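Local coordinates for chemotaxis signal transduction protein (PDB 2QDL) that probably acts as the scaffold that couples chemoreceptors to the histidine kinase CheA in bacterial chemotaxis, at residues A[24-28]-A[29-33]; A[116-119]-A[120-124]. All coordinates share one frame; numbering follows the deposited sequence.

Contact 1. Residues A[24-28]-A[29-33]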
# COMPACT_ATOMS: atom_id res chain seq x y z
N TYR A 24 1.88 -1.25 -8.31
CA TYR A 24 2.17 -0.34 -7.22
C TYR A 24 3.23 -0.98 -6.36
O TYR A 24 3.38 -2.22 -6.38
CB TYR A 24 0.87 -0.03 -6.42
CG TYR A 24 -0.08 0.79 -7.27
CD1 TYR A 24 -0.95 0.18 -8.16
CD2 TYR A 24 -0.05 2.17 -7.22
CE1 TYR A 24 -1.79 0.93 -8.97
CE2 TYR A 24 -0.91 2.94 -8.01
CZ TYR A 24 -1.76 2.30 -8.88
OH TYR A 24 -2.56 3.05 -9.67
N GLY A 25 3.97 -0.17 -5.62
CA GLY A 25 4.94 -0.73 -4.69
C GLY A 25 5.09 -0.07 -3.33
O GLY A 25 4.74 1.10 -3.14
N LEU A 26 5.64 -0.84 -2.40
CA LEU A 26 6.06 -0.34 -1.10
C LEU A 26 7.44 -0.89 -0.78
O LEU A 26 7.76 -2.03 -1.17
CB LEU A 26 5.08 -0.78 -0.00
CG LEU A 26 3.74 -0.07 0.05
CD1 LEU A 26 2.71 -0.84 0.94
CD2 LEU A 26 3.92 1.40 0.51
N ASP A 27 8.24 -0.10 -0.09
CA ASP A 27 9.49 -0.60 0.46
C ASP A 27 9.13 -1.73 1.42
O ASP A 27 8.21 -1.60 2.21
CB ASP A 27 10.26 0.52 1.19
CG ASP A 27 11.72 0.15 1.48
OD1 ASP A 27 12.00 -0.90 2.10
OD2 ASP A 27 12.60 0.91 1.05
N ILE A 28 9.84 -2.85 1.30
CA ILE A 28 9.70 -3.98 2.22
C ILE A 28 9.77 -3.54 3.70
O ILE A 28 9.14 -4.15 4.55
CB ILE A 28 10.74 -5.12 1.90
CG1 ILE A 28 10.53 -6.36 2.78
CG2 ILE A 28 12.18 -4.64 2.12
CD1 ILE A 28 9.18 -7.02 2.67
N PHE A 29 10.52 -2.48 3.99
CA PHE A 29 10.62 -1.91 5.32
C PHE A 29 9.24 -1.48 5.84
O PHE A 29 8.99 -1.56 7.04
CB PHE A 29 11.55 -0.70 5.30
CG PHE A 29 11.83 -0.12 6.67
CD1 PHE A 29 12.72 -0.74 7.54
CD2 PHE A 29 11.18 1.04 7.10
CE1 PHE A 29 12.96 -0.21 8.82
CE2 PHE A 29 11.44 1.58 8.37
CZ PHE A 29 12.33 0.94 9.23
N ASP A 30 8.36 -1.02 4.95
CA ASP A 30 7.01 -0.60 5.33
C ASP A 30 5.98 -1.72 5.35
O ASP A 30 4.86 -1.53 5.84
CB ASP A 30 6.53 0.54 4.41
CG ASP A 30 7.44 1.76 4.51
OD1 ASP A 30 7.70 2.23 5.62
OD2 ASP A 30 7.99 2.19 3.49
N VAL A 31 6.36 -2.89 4.82
CA VAL A 31 5.51 -4.08 4.81
C VAL A 31 5.76 -4.96 6.06
O VAL A 31 6.72 -5.74 6.10
CB VAL A 31 5.71 -4.91 3.48
CG1 VAL A 31 4.91 -6.24 3.51
CG2 VAL A 31 5.33 -4.07 2.24
N HIS A 32 4.91 -4.84 7.07
CA HIS A 32 5.08 -5.58 8.34
C HIS A 32 4.69 -7.05 8.18
O HIS A 32 5.32 -7.95 8.73
CB HIS A 32 4.28 -4.91 9.47
CG HIS A 32 4.85 -3.60 9.94
ND1 HIS A 32 5.08 -2.53 9.08
CD2 HIS A 32 5.21 -3.17 11.17
CE1 HIS A 32 5.58 -1.52 9.77
NE2 HIS A 32 5.67 -1.89 11.04
N GLU A 33 3.64 -7.29 7.44
CA GLU A 33 3.21 -8.62 7.12
C GLU A 33 2.17 -8.58 6.00
O GLU A 33 1.72 -7.50 5.59
CB GLU A 33 2.73 -9.42 8.37
CG GLU A 33 1.44 -9.04 8.99
CD GLU A 33 1.21 -9.71 10.36
OE1 GLU A 33 1.51 -9.05 11.37
OE2 GLU A 33 0.72 -10.86 10.42
O HOH W 1 7.60 2.44 1.03
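The carbonyl oxygen of Asp27 is gripped by two amides of the turn that follows it. Asp30 N donates to Asp27 O at 2.8 Å, coming from well above the carbonyl plane, and Val31 N adds a weak, bent bond. Val31 N makes a sounder bond one residue further along, 3.1 Å to Ile28 O. Two overlapping beta turns are thus wound on the end of the strand, and the carboxylate of Asp27 holds their start. With CG anti to its own N (chi1 -165°), Asp27 sends OD1 forward to Phe29 N, a 2.9 Å bond that is nearly straight at 167°. This closes an Asx turn, for which aspartate's short side chain is well suited. The amide meets OD1 on its anti side, and the Phe29 ring plane stands almost perpendicular to the carboxylate. OD1 also accepts a bond from a glycerol, while OD2 forms a salt bridge with Lys12, which probably offsets the charge of Asp27 and so eases the nearness of the like-charged Asp30. Water 1 joins Asp27 N to Asp30 OD2, accepting a hydrogen bond from Asp27 N at 2.8 Å and donating one to the carboxylate. Were Asp27 replaced by an alanine, Phe29 N and Lys12 would probably lose their acceptor and the start of the turn would be freer to shift. Branched and compact, Val31 suits the inner side of the bend: its CG2 packs 4.0 Å from Leu26 CB, and its CB meets Ile28 CD1 at 4.1 Å, the two side chains crossing at about a right angle. Val31 and Leu26 rest on Ile84 and Val86 of strand 82-88. The turn joins strand 22-27 to strand 33-36, at whose start His32 and Glu33 both face Ile85 in a classic beta bulge.

Contact 2. Residues A[116-119]-A[120-124]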
# COMPACT_ATOMS: atom_id res chain seq x y z
N PRO A 116 2.80 16.82 -11.37
CA PRO A 116 1.69 17.40 -10.59
C PRO A 116 0.41 16.57 -10.62
O PRO A 116 -0.27 16.44 -9.60
CB PRO A 116 1.46 18.76 -11.26
CG PRO A 116 2.82 19.10 -11.81
CD PRO A 116 3.35 17.81 -12.33
N VAL A 117 0.10 16.02 -11.80
CA VAL A 117 -1.08 15.19 -12.01
C VAL A 117 -0.66 13.87 -12.67
O VAL A 117 -0.08 13.86 -13.77
CB VAL A 117 -2.19 15.92 -12.85
CG1 VAL A 117 -3.47 15.10 -12.86
CG2 VAL A 117 -2.49 17.30 -12.29
N THR A 118 -0.94 12.75 -12.01
CA THR A 118 -0.47 11.45 -12.51
C THR A 118 -1.57 10.39 -12.41
O THR A 118 -2.75 10.73 -12.33
CB THR A 118 0.90 11.01 -11.84
OG1 THR A 118 1.32 9.75 -12.38
CG2 THR A 118 0.80 10.91 -10.32
N THR A 119 -1.19 9.11 -12.41
CA THR A 119 -2.16 8.01 -12.34
C THR A 119 -3.15 8.15 -11.17
O THR A 119 -4.35 7.96 -11.34
CB THR A 119 -1.43 6.65 -12.22
OG1 THR A 119 -0.42 6.59 -13.23
CG2 THR A 119 -2.38 5.53 -12.44
N ILE A 120 -2.63 8.46 -9.98
CA ILE A 120 -3.47 8.66 -8.79
C ILE A 120 -3.08 9.99 -8.18
O ILE A 120 -2.02 10.53 -8.51
CB ILE A 120 -3.38 7.47 -7.78
CG1 ILE A 120 -1.98 7.37 -7.17
CG2 ILE A 120 -3.79 6.15 -8.49
CD1 ILE A 120 -1.83 6.46 -5.96
N ASP A 121 -3.94 10.55 -7.32
CA ASP A 121 -3.63 11.78 -6.56
C ASP A 121 -2.20 11.70 -6.03
O ASP A 121 -1.86 10.74 -5.35
CB ASP A 121 -4.61 11.91 -5.40
CG ASP A 121 -4.72 13.33 -4.87
OD1 ASP A 121 -3.70 13.99 -4.63
OD2 ASP A 121 -5.86 13.78 -4.63
N THR A 122 -1.40 12.72 -6.31
CA THR A 122 -0.05 12.80 -5.76
C THR A 122 0.00 12.76 -4.21
O THR A 122 1.03 12.43 -3.66
CB THR A 122 0.68 14.05 -6.26
OG1 THR A 122 -0.06 15.22 -5.86
CG2 THR A 122 0.82 14.00 -7.79
N ALA A 123 -1.10 13.06 -3.54
CA ALA A 123 -1.17 12.94 -2.07
C ALA A 123 -0.86 11.52 -1.61
O ALA A 123 -0.52 11.28 -0.45
CB ALA A 123 -2.53 13.40 -1.55
N PHE A 124 -1.01 10.59 -2.54
CA PHE A 124 -0.86 9.14 -2.25
C PHE A 124 0.40 8.58 -2.90
O PHE A 124 0.64 7.36 -2.85
CB PHE A 124 -2.06 8.36 -2.78
CG PHE A 124 -3.41 8.82 -2.24
CD1 PHE A 124 -3.64 8.92 -0.87
CD2 PHE A 124 -4.47 9.11 -3.13
CE1 PHE A 124 -4.89 9.34 -0.39
CE2 PHE A 124 -5.69 9.49 -2.67
CZ PHE A 124 -5.92 9.61 -1.28
O HOH W 2 -2.27 15.11 -8.01
O HOH W 3 0.41 17.60 -7.40
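Pro116 and Thr122 meet where the loop folds back on itself, and Thr122 shows both a tightly packed side and a loose one. Threonine suits the spot because its two branches do different work. With OG1 between the backbone N and the carbonyl carbon (chi1 60°), the methyl is placed against Pro116 while the hydroxyl is left for water. The tight part is made by methyl groups. Thr122 CG2 lies 3.2 Å from Pro116 O, and Thr118 CG2 comes within 4.0 Å of Thr122 CG2, the two side chains crossing at a slant. The same Thr118 methyl packs against the backbone of the next segment, 3.4 Å from Ile120 O. Where the chain bends, Ile120 CB and CG2 lie against the carbonyl group of Thr119, CG2 approaching Thr119 O at 3.4 Å. Ile120, large, apolar and buried, packs on Val125 of strand 125-131 and on Tyr24 of strand 22-27, whereas Thr118 also touches Ile128. The hydroxyl and amide side of Thr122 is looser, for there two waters link it to Pro116 O. Water 2 accepts a hydrogen bond from Thr122 N at 3.1 Å and donates one to Pro116 O. Water 3 lies 2.6 Å from Pro116 O and bonds also to Thr122 OG1. As proline has no amide hydrogen, it can join this network only through its carbonyl. Asp121, whose CB points away from 116-119, organises the chain that follows. Its OD1 accepts from Ala123 N at 3.0 Å and 167°, on the anti side of the carboxylate, and its O accepts from Phe124 N. The first bond closes an Asx turn and the second is the backbone bond of the short 3-10 segment 122-124, through which the loop enters strand 125-131 of the beta barrel in this CheW-like domain.

Overall arrangement
Contact 1 and contact 2 lie in series along the chain, their centres about 19 Å apart, yet Tyr24, at the strand end of contact 1, ties its segment to contact 2. It extends its phenol to the bend of the loop 116-124, where its OH packs 3.5 Å from Ile120 CG2 and 3.7 Å from Thr119 CG2. The same OH is hydrogen-bonded to Glu22. Strand 22-27 is thus roofed near Tyr24 by contact 2 and runs on into the turns of contact 1. Contact 2 is the more peripheral, its centre about 14 Å from the chain centre against about 7 Å. Glycerol, probably from the crystallisation liquor, binds at contact 1.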